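Local coordinates for uncharacterized protein (Sus scrofa, PDB 5BNI) that belongs to the ADP-ribosyl cyclase family as porcine CD38, pairing a bundle of helices with a region built on a parallel beta sheet, at residues Gly153-Phe158 and His187-Trp192; Ile163-Asp168 and Gly207-Glu212; Pro50-Glu55 and Ser133-Val138; Val8-Ile13 and Ala40-Phe45. One frame throughout, in Å; residues are numbered along the deposited sequence.

Interaction 1 of 4, residues Gly153-Phe158 and His187-Trp192; sequences GMVQVF and HTLKAW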
loop_
_atom_site.group_PDB
_atom_site.type_symbol
_atom_site.label_atom_id
_atom_site.label_comp_id
_atom_site.label_asym_id
_atom_site.label_seq_id
_atom_site.Cartn_x
_atom_site.Cartn_y
_atom_site.Cartn_z
ATOM N N GLY A 153 -3.368 0.321 17.313
ATOM C CA GLY A 153 -3.041 -0.733 18.238
ATOM C C GLY A 153 -1.652 -1.229 17.886
ATOM O O GLY A 153 -0.700 -0.443 17.846
ATOM N N MET A 154 -1.533 -2.528 17.621
ATOM C CA MET A 154 -0.257 -3.106 17.249
ATOM C C MET A 154 -0.174 -3.185 15.726
ATOM O O MET A 154 -1.169 -3.463 15.057
ATOM C CB MET A 154 -0.114 -4.500 17.895
ATOM C CG MET A 154 1.279 -5.135 17.848
ATOM S SD MET A 154 1.408 -6.348 16.527
ATOM C CE MET A 154 -0.084 -7.326 16.802
ATOM N N VAL A 155 1.019 -2.928 15.182
ATOM C CA VAL A 155 1.263 -2.947 13.738
ATOM C C VAL A 155 2.472 -3.829 13.472
ATOM O O VAL A 155 3.374 -3.920 14.306
ATOM C CB VAL A 155 1.502 -1.524 13.220
ATOM C CG1 VAL A 155 1.877 -1.517 11.748
ATOM C CG2 VAL A 155 0.233 -0.703 13.414
ATOM N N GLN A 156 2.491 -4.504 12.321
ATOM C CA GLN A 156 3.618 -5.356 11.983
ATOM C C GLN A 156 4.093 -5.194 10.566
ATOM O O GLN A 156 3.301 -4.960 9.639
ATOM C CB GLN A 156 3.288 -6.819 12.258
ATOM C CG GLN A 156 1.850 -7.182 12.063
ATOM C CD GLN A 156 1.508 -8.481 12.764
ATOM O OE1 GLN A 156 1.995 -8.757 13.861
ATOM N NE2 GLN A 156 0.663 -9.287 12.129
ATOM N N VAL A 157 5.403 -5.318 10.402
ATOM C CA VAL A 157 6.041 -5.206 9.098
ATOM C C VAL A 157 6.884 -6.449 8.912
ATOM O O VAL A 157 7.665 -6.824 9.793
ATOM C CB VAL A 157 6.913 -3.913 8.944
ATOM C CG1 VAL A 157 8.046 -3.883 9.953
ATOM C CG2 VAL A 157 7.464 -3.819 7.522
ATOM N N PHE A 158 6.709 -7.094 7.767
ATOM C CA PHE A 158 7.469 -8.278 7.458
ATOM C C PHE A 158 8.678 -7.907 6.600
ATOM O O PHE A 158 8.541 -7.309 5.523
ATOM C CB PHE A 158 6.568 -9.318 6.783
ATOM C CG PHE A 158 5.589 -9.970 7.731
ATOM C CD1 PHE A 158 5.973 -11.051 8.508
ATOM C CD2 PHE A 158 4.285 -9.477 7.872
ATOM C CE1 PHE A 158 5.078 -11.644 9.417
ATOM C CE2 PHE A 158 3.393 -10.056 8.778
ATOM C CZ PHE A 158 3.789 -11.150 9.548
ATOM N N HIS A 187 0.499 1.809 19.600
ATOM C CA HIS A 187 1.368 1.662 20.738
ATOM C C HIS A 187 2.668 0.886 20.476
ATOM O O HIS A 187 3.681 1.152 21.120
ATOM C CB HIS A 187 0.594 1.096 21.932
ATOM C CG HIS A 187 -0.036 -0.241 21.693
ATOM N ND1 HIS A 187 0.680 -1.418 21.728
ATOM C CD2 HIS A 187 -1.323 -0.591 21.457
ATOM C CE1 HIS A 187 -0.131 -2.437 21.514
ATOM N NE2 HIS A 187 -1.357 -1.964 21.349
ATOM N N THR A 188 2.663 -0.065 19.545
ATOM C CA THR A 188 3.883 -0.819 19.229
ATOM C C THR A 188 3.960 -1.288 17.781
ATOM O O THR A 188 2.947 -1.583 17.157
ATOM C CB THR A 188 4.109 -2.076 20.144
ATOM O OG1 THR A 188 3.725 -3.264 19.446
ATOM C CG2 THR A 188 3.328 -2.005 21.438
ATOM N N LEU A 189 5.179 -1.365 17.261
ATOM C CA LEU A 189 5.425 -1.920 15.940
ATOM C C LEU A 189 6.177 -3.220 16.113
ATOM O O LEU A 189 7.208 -3.260 16.757
ATOM C CB LEU A 189 6.269 -0.974 15.078
ATOM C CG LEU A 189 6.802 -1.605 13.790
ATOM C CD1 LEU A 189 5.665 -2.148 12.965
ATOM C CD2 LEU A 189 7.528 -0.574 12.988
ATOM N N LYS A 190 5.664 -4.293 15.546
ATOM C CA LYS A 190 6.324 -5.577 15.641
ATOM C C LYS A 190 6.963 -5.886 14.301
ATOM O O LYS A 190 6.290 -5.904 13.273
ATOM C CB LYS A 190 5.316 -6.655 16.005
ATOM C CG LYS A 190 5.887 -7.673 16.964
ATOM C CD LYS A 190 5.941 -9.067 16.375
ATOM C CE LYS A 190 4.882 -9.939 17.047
ATOM N NZ LYS A 190 3.773 -10.358 16.134
ATOM N N ALA A 191 8.270 -6.124 14.305
ATOM C CA ALA A 191 8.981 -6.432 13.076
ATOM C C ALA A 191 9.338 -7.889 13.058
ATOM O O ALA A 191 9.773 -8.437 14.065
ATOM C CB ALA A 191 10.230 -5.589 12.967
ATOM N N TRP A 192 9.137 -8.521 11.909
ATOM C CA TRP A 192 9.489 -9.917 11.711
ATOM C C TRP A 192 10.521 -9.980 10.614
ATOM O O TRP A 192 10.256 -9.518 9.499
ATOM C CB TRP A 192 8.295 -10.719 11.248
ATOM C CG TRP A 192 7.160 -10.810 12.218
ATOM C CD1 TRP A 192 6.022 -10.044 12.230
ATOM C CD2 TRP A 192 7.015 -11.753 13.279
ATOM N NE1 TRP A 192 5.188 -10.446 13.245
ATOM C CE2 TRP A 192 5.776 -11.488 13.907
ATOM C CE3 TRP A 192 7.817 -12.793 13.771
ATOM C CZ2 TRP A 192 5.318 -12.233 14.996
ATOM C CZ3 TRP A 192 7.355 -13.532 14.853
ATOM C CH2 TRP A 192 6.121 -13.237 15.462
#
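Phe158 and Trp192 leave neighbouring strands side by side and in the same direction. Their flat groups are almost parallel, the phenyl ring and the five-membered indole ring lying 9° apart in tilt with centroids 4.6 Å from each other, yet slid so far that they barely overlap. Contact falls to Phe158 CE1, 3.4 Å from Trp192 CD1, which sits over one face of the phenyl ring. Both residues hold CG anti to the carbonyl carbon (chi1 -73° for Phe158, -64° for Trp192), which sends the rings off the same way, and their like second torsions turn the planes nearly parallel. Trp77 also stacks on Phe158. Gln156 runs alongside Trp192 on the same face, its amide steep to the indole and OE1 at the indole edge, in plane. Further back, Met154 brings CG to 3.5 Å from Thr188 OG1, then bends so that SD rests 4.0 Å from Lys190 CB. On the opposite face Leu189 CD1 packs 4.0 Å from Val155 CG1 and also meets Val157 CG1, which reaches Ala191 CB. Val155 and Val157 each donate and accept across the strands; the shortest of these bonds, Lys190 N to Val155 O, is 2.6 Å and nearly straight. Strands 153-160 and 186-195 are thus in-register parallel neighbours in the middle of a four-stranded sheet, joined through helix 172-177 as a beta-alpha-beta unit.

Interaction 2 of 4, residues Ile163-Asp168 and Gly207-Glu212; sequences ISNAFD and GSSINE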
loop_
_atom_site.group_PDB
_atom_site.type_symbol
_atom_site.label_atom_id
_atom_site.label_comp_id
_atom_site.label_asym_id
_atom_site.label_seq_id
_atom_site.Cartn_x
_atom_site.Cartn_y
_atom_site.Cartn_z
ATOM N N ILE A 163 18.563 -10.706 2.836
ATOM C CA ILE A 163 19.214 -9.586 2.179
ATOM C C ILE A 163 19.895 -8.683 3.181
ATOM O O ILE A 163 19.452 -8.563 4.336
ATOM C CB ILE A 163 18.220 -8.727 1.381
ATOM C CG1 ILE A 163 17.189 -8.096 2.330
ATOM C CG2 ILE A 163 17.549 -9.558 0.290
ATOM C CD1 ILE A 163 16.756 -6.715 1.918
ATOM N N SER A 164 20.982 -8.055 2.748
ATOM C CA SER A 164 21.668 -7.115 3.600
ATOM C C SER A 164 20.678 -5.979 3.705
ATOM O O SER A 164 19.956 -5.686 2.744
ATOM C CB SER A 164 22.973 -6.659 2.947
ATOM O OG SER A 164 23.785 -7.780 2.632
ATOM N N ASN A 165 20.602 -5.368 4.877
ATOM C CA ASN A 165 19.682 -4.252 5.081
ATOM C C ASN A 165 18.218 -4.594 4.756
ATOM O O ASN A 165 17.651 -4.093 3.789
ATOM C CB ASN A 165 20.171 -3.022 4.301
ATOM C CG ASN A 165 21.436 -2.410 4.918
ATOM O OD1 ASN A 165 22.336 -1.951 4.204
ATOM N ND2 ASN A 165 21.519 -2.427 6.254
ATOM N N ALA A 166 17.618 -5.445 5.584
ATOM C CA ALA A 166 16.218 -5.832 5.426
ATOM C C ALA A 166 15.340 -4.587 5.528
ATOM O O ALA A 166 14.350 -4.447 4.796
ATOM C CB ALA A 166 15.829 -6.821 6.508
ATOM N N PHE A 167 15.690 -3.696 6.458
ATOM C CA PHE A 167 14.974 -2.434 6.588
ATOM C C PHE A 167 15.628 -1.433 5.646
ATOM O O PHE A 167 16.794 -1.052 5.836
ATOM C CB PHE A 167 14.994 -1.888 8.020
ATOM C CG PHE A 167 14.398 -0.500 8.126
ATOM C CD1 PHE A 167 13.074 -0.272 7.757
ATOM C CD2 PHE A 167 15.165 0.592 8.541
ATOM C CE1 PHE A 167 12.529 1.007 7.811
ATOM C CE2 PHE A 167 14.624 1.860 8.587
ATOM C CZ PHE A 167 13.305 2.076 8.228
ATOM N N ASP A 168 14.865 -1.007 4.647
ATOM C CA ASP A 168 15.352 -0.092 3.633
ATOM C C ASP A 168 14.658 1.270 3.698
ATOM O O ASP A 168 13.454 1.354 3.479
ATOM C CB ASP A 168 15.098 -0.717 2.269
ATOM C CG ASP A 168 15.848 -0.012 1.163
ATOM O OD1 ASP A 168 16.177 1.196 1.307
ATOM O OD2 ASP A 168 16.105 -0.665 0.134
ATOM N N GLY A 207 20.994 -6.611 13.652
ATOM C CA GLY A 207 21.656 -5.800 12.632
ATOM C C GLY A 207 21.465 -4.288 12.652
ATOM O O GLY A 207 20.598 -3.752 13.347
ATOM N N SER A 208 22.290 -3.609 11.858
ATOM C CA SER A 208 22.290 -2.157 11.723
ATOM C C SER A 208 21.013 -1.570 11.140
ATOM O O SER A 208 20.540 -0.529 11.617
ATOM C CB SER A 208 23.471 -1.729 10.845
ATOM O OG SER A 208 23.117 -0.643 10.001
ATOM N N SER A 209 20.463 -2.200 10.099
ATOM C CA SER A 209 19.239 -1.683 9.491
ATOM C C SER A 209 18.034 -1.723 10.430
ATOM O O SER A 209 17.256 -0.789 10.474
ATOM C CB SER A 209 18.911 -2.398 8.169
ATOM O OG SER A 209 18.484 -3.730 8.349
ATOM N N ILE A 210 17.877 -2.803 11.186
ATOM C CA ILE A 210 16.761 -2.890 12.114
ATOM C C ILE A 210 16.941 -1.924 13.291
ATOM O O ILE A 210 15.966 -1.528 13.935
ATOM C CB ILE A 210 16.528 -4.336 12.604
ATOM C CG1 ILE A 210 15.328 -4.949 11.875
ATOM C CG2 ILE A 210 16.186 -4.346 14.076
ATOM C CD1 ILE A 210 15.691 -5.858 10.730
ATOM N N ASN A 211 18.178 -1.553 13.589
ATOM C CA ASN A 211 18.411 -0.590 14.662
ATOM C C ASN A 211 17.979 0.767 14.139
ATOM O O ASN A 211 17.463 1.582 14.875
ATOM C CB ASN A 211 19.879 -0.552 15.090
ATOM C CG ASN A 211 20.183 0.616 16.003
ATOM O OD1 ASN A 211 19.532 0.796 17.036
ATOM N ND2 ASN A 211 21.170 1.435 15.621
ATOM N N GLU A 212 18.177 0.983 12.846
ATOM C CA GLU A 212 17.797 2.234 12.190
ATOM C C GLU A 212 16.311 2.502 12.360
ATOM O O GLU A 212 15.903 3.630 12.632
ATOM C CB GLU A 212 18.101 2.141 10.701
ATOM C CG GLU A 212 19.439 2.690 10.272
ATOM C CD GLU A 212 19.882 2.086 8.947
ATOM O OE1 GLU A 212 19.022 1.547 8.196
ATOM O OE2 GLU A 212 21.095 2.166 8.652
#
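Ser209, in the first turn of helix 208-219, sets its side chain against the irregular loop that follows strand 153-160, so a strand-to-helix connection of the sheet-bearing region is packed onto the start of a later helix, just beyond its N-cap residue Gly207. With chi1 71°, Ser209 OG lies between its own backbone N and carbonyl carbon and turns to the loop backbone, where it takes a weak, 3.4 Å bond from Phe167 N. Its stronger partner is Asp203, whose other carboxylate oxygen receives Asn165 N; one aspartate therefore ties both sides of the contact together. Asn165 reaches in with its amide end, and ND2 comes 3.2 Å from Ser209 CB. Phe167 carries the largest share of the loop side. Its CG is swung anti to the backbone N (chi1 173°), which lays the ring along the helix: CB passes 3.5 Å from Ser209 O, and CD2 lies 3.2 Å from the same oxygen, which approaches obliquely. Farther on, the ring presents its edge to Glu212, CD2 standing 4.0 Å from Glu212 CB, while the carboxylate plane is turned 59° from the ring and its OE1 has a long, weak ion pair with Lys169. Phe167 also touches Leu213 and Ile216 farther along the helix. On the side of strand 153-160, where Leu159 touches both residues, Ala166 CB meets the delta methyl of Ile210, CD1, at 4.3 Å.

Interaction 3 of 4, residues Pro50-Glu55 and Ser133-Val138; sequences PCSARE and SNFVSV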
loop_
_atom_site.group_PDB
_atom_site.type_symbol
_atom_site.label_atom_id
_atom_site.label_comp_id
_atom_site.label_asym_id
_atom_site.label_seq_id
_atom_site.Cartn_x
_atom_site.Cartn_y
_atom_site.Cartn_z
ATOM N N PRO A 50 -0.766 13.876 -17.629
ATOM C CA PRO A 50 -0.443 12.749 -16.722
ATOM C C PRO A 50 0.727 12.985 -15.730
ATOM O O PRO A 50 0.960 12.150 -14.855
ATOM C CB PRO A 50 -0.172 11.604 -17.697
ATOM C CG PRO A 50 0.387 12.306 -18.901
ATOM C CD PRO A 50 -0.454 13.554 -19.032
ATOM N N CYS A 51 1.421 14.125 -15.835
ATOM C CA CYS A 51 2.504 14.471 -14.911
ATOM C C CYS A 51 2.115 15.612 -13.947
ATOM O O CYS A 51 2.943 16.108 -13.153
ATOM C CB CYS A 51 3.783 14.858 -15.667
ATOM S SG CYS A 51 4.748 13.495 -16.376
ATOM N N SER A 52 0.846 16.013 -13.997
ATOM C CA SER A 52 0.365 17.097 -13.155
ATOM C C SER A 52 -0.371 16.653 -11.884
ATOM O O SER A 52 -0.857 17.490 -11.120
ATOM C CB SER A 52 -0.582 17.952 -13.956
ATOM O OG SER A 52 -1.827 17.292 -14.010
ATOM N N ALA A 53 -0.469 15.347 -11.652
ATOM C CA ALA A 53 -1.206 14.806 -10.514
ATOM C C ALA A 53 -0.789 15.336 -9.147
ATOM O O ALA A 53 0.383 15.476 -8.840
ATOM C CB ALA A 53 -1.124 13.316 -10.522
ATOM N N ARG A 54 -1.801 15.602 -8.329
ATOM C CA ARG A 54 -1.661 16.064 -6.958
ATOM C C ARG A 54 -2.611 15.256 -6.087
ATOM O O ARG A 54 -3.687 14.866 -6.526
ATOM C CB ARG A 54 -2.031 17.544 -6.860
ATOM C CG ARG A 54 -1.070 18.484 -7.572
ATOM C CD ARG A 54 -1.349 19.905 -7.174
ATOM N NE ARG A 54 -2.782 20.173 -7.091
ATOM C CZ ARG A 54 -3.397 20.636 -6.001
ATOM N NH1 ARG A 54 -2.697 20.892 -4.873
ATOM N NH2 ARG A 54 -4.716 20.851 -6.044
ATOM N N GLU A 55 -2.222 15.018 -4.845
ATOM C CA GLU A 55 -3.068 14.257 -3.930
ATOM C C GLU A 55 -4.483 14.812 -3.802
ATOM O O GLU A 55 -5.440 14.032 -3.609
ATOM C CB GLU A 55 -2.410 14.143 -2.557
ATOM C CG GLU A 55 -1.339 13.069 -2.499
ATOM C CD GLU A 55 -0.686 12.941 -1.143
ATOM O OE1 GLU A 55 -1.073 13.675 -0.220
ATOM O OE2 GLU A 55 0.209 12.092 -0.996
ATOM N N SER A 133 4.962 12.749 -10.281
ATOM C CA SER A 133 3.609 13.265 -10.156
ATOM C C SER A 133 2.646 12.610 -11.146
ATOM O O SER A 133 1.725 13.267 -11.638
ATOM C CB SER A 133 3.611 14.774 -10.359
ATOM O OG SER A 133 4.924 15.258 -10.390
ATOM N N ASN A 134 2.854 11.336 -11.467
ATOM C CA ASN A 134 1.922 10.651 -12.341
ATOM C C ASN A 134 0.794 10.164 -11.433
ATOM O O ASN A 134 1.017 9.976 -10.235
ATOM C CB ASN A 134 2.605 9.490 -13.034
ATOM C CG ASN A 134 2.932 8.386 -12.076
ATOM O OD1 ASN A 134 2.048 7.650 -11.646
ATOM N ND2 ASN A 134 4.204 8.271 -11.714
ATOM N N PHE A 135 -0.396 9.970 -11.991
ATOM C CA PHE A 135 -1.593 9.537 -11.254
ATOM C C PHE A 135 -1.589 8.191 -10.541
ATOM O O PHE A 135 -2.294 8.012 -9.550
ATOM C CB PHE A 135 -2.810 9.628 -12.179
ATOM C CG PHE A 135 -3.307 11.045 -12.337
ATOM C CD1 PHE A 135 -4.129 11.608 -11.369
ATOM C CD2 PHE A 135 -2.912 11.839 -13.425
ATOM C CE1 PHE A 135 -4.572 12.916 -11.486
ATOM C CE2 PHE A 135 -3.347 13.154 -13.548
ATOM C CZ PHE A 135 -4.181 13.697 -12.570
ATOM N N VAL A 136 -0.814 7.233 -11.023
ATOM C CA VAL A 136 -0.750 5.923 -10.371
ATOM C C VAL A 136 0.099 6.001 -9.126
ATOM O O VAL A 136 -0.277 5.456 -8.083
ATOM C CB VAL A 136 -0.155 4.850 -11.293
ATOM C CG1 VAL A 136 0.184 3.588 -10.483
ATOM C CG2 VAL A 136 -1.151 4.543 -12.417
ATOM N N SER A 137 1.250 6.674 -9.242
ATOM C CA SER A 137 2.189 6.841 -8.129
ATOM C C SER A 137 1.625 7.777 -7.055
ATOM O O SER A 137 1.825 7.553 -5.865
ATOM C CB SER A 137 3.527 7.379 -8.641
ATOM O OG SER A 137 4.230 6.415 -9.437
ATOM N N VAL A 138 0.918 8.831 -7.457
ATOM C CA VAL A 138 0.346 9.734 -6.475
ATOM C C VAL A 138 -0.688 8.987 -5.652
ATOM O O VAL A 138 -0.818 9.204 -4.453
ATOM C CB VAL A 138 -0.272 10.988 -7.139
ATOM C CG1 VAL A 138 -1.081 11.769 -6.137
ATOM C CG2 VAL A 138 0.821 11.878 -7.727
#
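Ser133 meets the 50-55 loop through backbone and side chain together: its O takes a weak, strongly bent bond from Ala53 N (3.0 Å, 123° at the hydrogen), and its CB lies 3.2 Å from Cys51 O. Asn134 follows as the N-cap of helix 135-149. Its CA-H points at Pro50 O, with CA 3.1 Å from that oxygen, while the side chain turns the other way; CG sits between the backbone N and carbonyl carbon (chi1 69°), which brings OD1 back to the first turn, where it accepts Ser137 N at 2.7 Å, nearly straight at 173°. ND2 bonds to the carbonyl of Cys131, the disulfide partner of Cys51, so cap and loop are tied at the same spot. Phe135 offers one ring face to Ala53, whose methyl carbon CB stands 3.4 Å from the ring centroid and almost exactly above it, a CH-pi contact in which all six ring carbons are about equally near. One turn on, Val138 divides its two methyls: CG2 packs 3.7 Å from Ala53 CB, so that this methyl is touched by both Phe135 and Val138, and CG1 lies 3.7 Å from Glu55 N and 3.9 Å from Glu55 CG. Glu55 then runs on along the same helix, against Asn141 and Leu142. The loop joining helices 34-45 and 59-64 thereby crosses the N-terminal end of helix 135-149, to which Tyr58 adds a hydrogen bond at Phe135 O.

Interaction 4 of 4, residues Val8-Ile13 and Ala40-Phe45; sequences VDFQEI and AFTDAF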
loop_
_atom_site.group_PDB
_atom_site.type_symbol
_atom_site.label_atom_id
_atom_site.label_comp_id
_atom_site.label_asym_id
_atom_site.label_seq_id
_atom_site.Cartn_x
_atom_site.Cartn_y
_atom_site.Cartn_z
ATOM N N VAL A 8 -6.529 -1.984 -20.243
ATOM C CA VAL A 8 -7.707 -2.034 -21.107
ATOM C C VAL A 8 -8.960 -2.352 -20.291
ATOM O O VAL A 8 -8.926 -3.220 -19.406
ATOM C CB VAL A 8 -7.560 -3.111 -22.204
ATOM C CG1 VAL A 8 -8.376 -2.709 -23.424
ATOM C CG2 VAL A 8 -6.093 -3.319 -22.582
ATOM N N ASP A 9 -10.063 -1.670 -20.587
ATOM C CA ASP A 9 -11.310 -1.911 -19.855
ATOM C C ASP A 9 -11.206 -1.573 -18.363
ATOM O O ASP A 9 -11.940 -2.115 -17.541
ATOM C CB ASP A 9 -11.778 -3.360 -20.047
ATOM C CG ASP A 9 -12.407 -3.594 -21.414
ATOM O OD1 ASP A 9 -13.419 -2.916 -21.752
ATOM O OD2 ASP A 9 -11.894 -4.467 -22.152
ATOM N N PHE A 10 -10.310 -0.648 -18.042
ATOM C CA PHE A 10 -10.065 -0.185 -16.679
ATOM C C PHE A 10 -11.321 0.181 -15.899
ATOM O O PHE A 10 -11.553 -0.330 -14.803
ATOM C CB PHE A 10 -9.110 1.018 -16.717
ATOM C CG PHE A 10 -9.035 1.787 -15.416
ATOM C CD1 PHE A 10 -8.205 1.352 -14.383
ATOM C CD2 PHE A 10 -9.797 2.912 -15.216
ATOM C CE1 PHE A 10 -8.141 2.024 -13.172
ATOM C CE2 PHE A 10 -9.741 3.594 -14.009
ATOM C CZ PHE A 10 -8.918 3.138 -12.988
ATOM N N GLN A 11 -12.125 1.079 -16.450
ATOM C CA GLN A 11 -13.337 1.533 -15.779
ATOM C C GLN A 11 -14.248 0.378 -15.408
ATOM O O GLN A 11 -14.831 0.374 -14.327
ATOM C CB GLN A 11 -14.086 2.543 -16.660
ATOM C CG GLN A 11 -13.242 3.736 -17.090
ATOM C CD GLN A 11 -12.696 3.623 -18.508
ATOM O OE1 GLN A 11 -12.136 2.594 -18.907
ATOM N NE2 GLN A 11 -12.860 4.696 -19.282
ATOM N N GLU A 12 -14.377 -0.595 -16.296
ATOM C CA GLU A 12 -15.214 -1.755 -16.011
ATOM C C GLU A 12 -14.605 -2.593 -14.929
ATOM O O GLU A 12 -15.299 -3.069 -14.029
ATOM C CB GLU A 12 -15.370 -2.619 -17.252
ATOM C CG GLU A 12 -16.153 -1.909 -18.312
ATOM C CD GLU A 12 -17.631 -2.230 -18.245
ATOM O OE1 GLU A 12 -18.061 -2.926 -17.295
ATOM O OE2 GLU A 12 -18.354 -1.766 -19.145
ATOM N N ILE A 13 -13.299 -2.787 -15.026
ATOM C CA ILE A 13 -12.581 -3.578 -14.058
ATOM C C ILE A 13 -12.642 -3.047 -12.627
ATOM O O ILE A 13 -12.810 -3.838 -11.703
ATOM C CB ILE A 13 -11.132 -3.779 -14.514
ATOM C CG1 ILE A 13 -11.098 -4.567 -15.833
ATOM C CG2 ILE A 13 -10.327 -4.487 -13.440
ATOM C CD1 ILE A 13 -9.681 -4.878 -16.322
ATOM N N ALA A 40 -15.667 8.615 -9.445
ATOM C CA ALA A 40 -14.816 9.506 -8.676
ATOM C C ALA A 40 -13.393 9.255 -9.117
ATOM O O ALA A 40 -12.600 10.174 -9.254
ATOM C CB ALA A 40 -14.961 9.214 -7.189
ATOM N N PHE A 41 -13.094 7.979 -9.360
ATOM C CA PHE A 41 -11.765 7.535 -9.725
ATOM C C PHE A 41 -11.320 8.039 -11.085
ATOM O O PHE A 41 -10.182 8.481 -11.246
ATOM C CB PHE A 41 -11.722 6.016 -9.703
ATOM C CG PHE A 41 -10.333 5.441 -9.564
ATOM C CD1 PHE A 41 -9.270 5.938 -10.324
ATOM C CD2 PHE A 41 -10.096 4.384 -8.693
ATOM C CE1 PHE A 41 -7.988 5.411 -10.197
ATOM C CE2 PHE A 41 -8.804 3.855 -8.569
ATOM C CZ PHE A 41 -7.739 4.364 -9.321
ATOM N N THR A 42 -12.205 7.946 -12.072
ATOM C CA THR A 42 -11.894 8.393 -13.418
ATOM C C THR A 42 -11.762 9.911 -13.485
ATOM O O THR A 42 -10.813 10.423 -14.062
ATOM C CB THR A 42 -12.941 7.896 -14.442
ATOM O OG1 THR A 42 -14.255 8.183 -13.960
ATOM C CG2 THR A 42 -12.831 6.403 -14.637
ATOM N N ASP A 43 -12.707 10.631 -12.887
ATOM C CA ASP A 43 -12.690 12.097 -12.889
ATOM C C ASP A 43 -11.355 12.614 -12.389
ATOM O O ASP A 43 -10.826 13.591 -12.911
ATOM C CB ASP A 43 -13.829 12.662 -12.030
ATOM C CG ASP A 43 -15.194 12.575 -12.732
ATOM O OD1 ASP A 43 -15.261 11.964 -13.826
ATOM O OD2 ASP A 43 -16.201 13.117 -12.203
ATOM N N ALA A 44 -10.793 11.931 -11.400
ATOM C CA ALA A 44 -9.524 12.315 -10.796
ATOM C C ALA A 44 -8.380 12.499 -11.772
ATOM O O ALA A 44 -7.612 13.449 -11.631
ATOM C CB ALA A 44 -9.131 11.315 -9.712
ATOM N N PHE A 45 -8.261 11.611 -12.755
ATOM C CA PHE A 45 -7.135 11.684 -13.707
ATOM C C PHE A 45 -7.491 11.991 -15.159
ATOM O O PHE A 45 -6.677 12.528 -15.910
ATOM C CB PHE A 45 -6.312 10.386 -13.678
ATOM C CG PHE A 45 -7.055 9.168 -14.195
ATOM C CD1 PHE A 45 -7.814 8.367 -13.333
ATOM C CD2 PHE A 45 -6.978 8.810 -15.531
ATOM C CE1 PHE A 45 -8.474 7.226 -13.803
ATOM C CE2 PHE A 45 -7.642 7.675 -16.012
ATOM C CZ PHE A 45 -8.389 6.880 -15.149
#
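Phe10 pushes its ring out of the first turn of helix 10-25 to meet Phe41 and Phe45 of helix 34-45. From CB, the chain swings CG anti to the backbone N (chi1 166°), aiming the ring at helix 34-45; CB and CG themselves have no close neighbour in the 40-45 segment. CD2 is the first atom to arrive, 4.2 Å from Phe45 CZ. CE2 goes deeper, 3.7 Å from Phe45 CZ and 4.2 Å from the Thr42 methyl, CG2, which lies at the edge of the Phe10 ring. The outermost atom, CZ, comes 3.7 Å from Phe41 CE1, over one face of that ring and toward its rim. The three phenylalanines make an aromatic cluster at a helix-helix contact in the helical part of the fold, and Trp111 meets all three rings. Within it the geometry alternates: Phe10 gives its edge to the face of Phe41 in a T-shaped pair with planes at 75°, and Phe45 gives its edge to the face of Phe10 in an offset edge-to-face pair at 77°. No hydrogen bond spans the two segments. Beside the rings, Gln11 and Thr42 cross at about a right angle, Gln11 CG lying 3.6 Å from Thr42 CG2. Thr42 turns this methyl to the other helix while its hydroxyl, OG1, bonds back to the carbonyl of Lys39.

The four contacts fall into two pairs. Interactions 3 and 4 have centres 15 Å apart and touch: the Phe135 ring, covered on one face by Ala53, meets helix 34-45 on the other, with Phe135 CG 3.4 Å from Phe45 CB. Interactions 1 and 2 have centres 16 Å apart and nearest atoms about 5 Å apart without touching; their segments alternate along the chain, strand 186-195 leading on to helix 208-219. Between the pairs the distances are larger, centres of interactions 1 and 3 being 30 Å apart and those of 2 and 4 38 Å. Helix 135-149, which starts in interaction 3, is followed directly by strand 153-160 of interaction 1.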